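Local coordinates for protein AopB (Aeromonas hydrophila, PDB 3WXX) that probably helps form the type III secretion translocon in host membranes, and binds the chaperone AcrH, at residues M101-A104 and S105-A108. Residues are numbered along the deposited sequence; the frame is centred on the assembly and turned at random.
Sequences MKEA and SEAA
Two successive turns of helix 91-113 meet here, in a region predicted to form a coiled coil. The helix lies in the SseC-like family region of this AopB fragment. An i to i+4 salt bridge joins Lys-102 to Glu-106 on the exposed side, and the Ser-105 hydroxyl folds back onto the carbonyl of Met-101. Lys-102 NZ lies 3.1 Å from Glu-106 OE2, while its hydrogen bond to Glu-106 OE1, at 3.4 Å, is weak. The ammonium group thus faces both carboxylate oxygens, OE2 more closely. The lysine chain runs with CG anti to its own N (chi1 179°) and bends at the last torsion (chi4 -82°), which turns NZ toward the glutamate. The extended chain of Glu-106 crosses the lysine chain at a slant.

At Ser-105, OG sits beside the backbone N (chi1 -66°). From there it donates to Met-101 O at 2.8 Å. The amide Ser-105 N reaches the same oxygen at 2.9 Å, from the opposite face of the carbonyl plane. Regular helix bonds continue from Glu-106 N to Lys-102 O, from Ala-107 N to Glu-103 O and from Ala-108 N to Ala-104 O.

Met-101, present as selenomethionine, Ser-105 and Ala-108 turn to helix 126-151, where Ile-135 touches the first two and Ile-132 the third. Tyr-58 and Leu-91 of the AcrH chain pack on Met-101 and Ala-107, respectively.

Donating to Met-101 O gives the hydroxyl proton an acceptor within its own helix, so the Ser-105 side chain can pack against Ile-135 without leaving that proton unbonded. Met-101 O accepts two bonds. The salt bridge pairs opposite charges one turn apart at an exposed surface, where solvent probably weakens the attraction.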
# COMPACT_ATOMS: atom_id res chain seq x y z
N MSE B 101 -9.77 4.39 7.88
CA MSE B 101 -8.84 3.92 8.89
C MSE B 101 -9.62 3.36 10.05
O MSE B 101 -9.23 2.36 10.65
CB MSE B 101 -7.92 5.03 9.31
CG MSE B 101 -6.98 5.38 8.16
SE MSE B 101 -5.66 6.71 8.78
CE MSE B 101 -4.37 5.28 8.88
N LYS B 102 -10.73 4.01 10.36
CA LYS B 102 -11.61 3.55 11.42
C LYS B 102 -12.17 2.16 11.07
O LYS B 102 -12.00 1.20 11.83
CB LYS B 102 -12.74 4.55 11.65
CG LYS B 102 -13.72 4.13 12.74
CD LYS B 102 -14.86 5.11 12.92
CE LYS B 102 -16.06 4.51 13.70
NZ LYS B 102 -16.95 3.68 12.82
N GLU B 103 -12.76 2.04 9.89
CA GLU B 103 -13.32 0.78 9.43
C GLU B 103 -12.26 -0.33 9.31
O GLU B 103 -12.52 -1.49 9.61
CB GLU B 103 -14.14 1.01 8.15
CG GLU B 103 -15.56 1.50 8.49
CD GLU B 103 -16.34 2.18 7.37
OE1 GLU B 103 -16.02 2.03 6.18
OE2 GLU B 103 -17.30 2.90 7.70
N ALA B 104 -11.03 0.03 8.95
CA ALA B 104 -9.94 -0.94 8.87
C ALA B 104 -9.51 -1.42 10.26
O ALA B 104 -9.29 -2.60 10.48
CB ALA B 104 -8.76 -0.34 8.13
N SER B 105 -9.36 -0.47 11.17
CA SER B 105 -9.02 -0.80 12.52
C SER B 105 -10.07 -1.74 13.10
O SER B 105 -9.71 -2.83 13.58
CB SER B 105 -8.93 0.46 13.34
OG SER B 105 -7.85 1.23 12.87
N GLU B 106 -11.34 -1.32 13.05
CA GLU B 106 -12.47 -2.14 13.54
C GLU B 106 -12.47 -3.54 12.91
O GLU B 106 -12.50 -4.52 13.61
CB GLU B 106 -13.81 -1.44 13.29
CG GLU B 106 -14.18 -0.40 14.35
CD GLU B 106 -15.13 0.70 13.85
OE1 GLU B 106 -15.77 0.52 12.77
OE2 GLU B 106 -15.22 1.74 14.55
N ALA B 107 -12.44 -3.61 11.58
CA ALA B 107 -12.39 -4.91 10.89
C ALA B 107 -11.31 -5.79 11.46
O ALA B 107 -11.49 -6.97 11.63
CB ALA B 107 -12.17 -4.71 9.39
N ALA B 108 -10.15 -5.21 11.74
CA ALA B 108 -9.05 -5.98 12.30
C ALA B 108 -9.34 -6.34 13.75
O ALA B 108 -8.95 -7.41 14.20
CB ALA B 108 -7.75 -5.20 12.19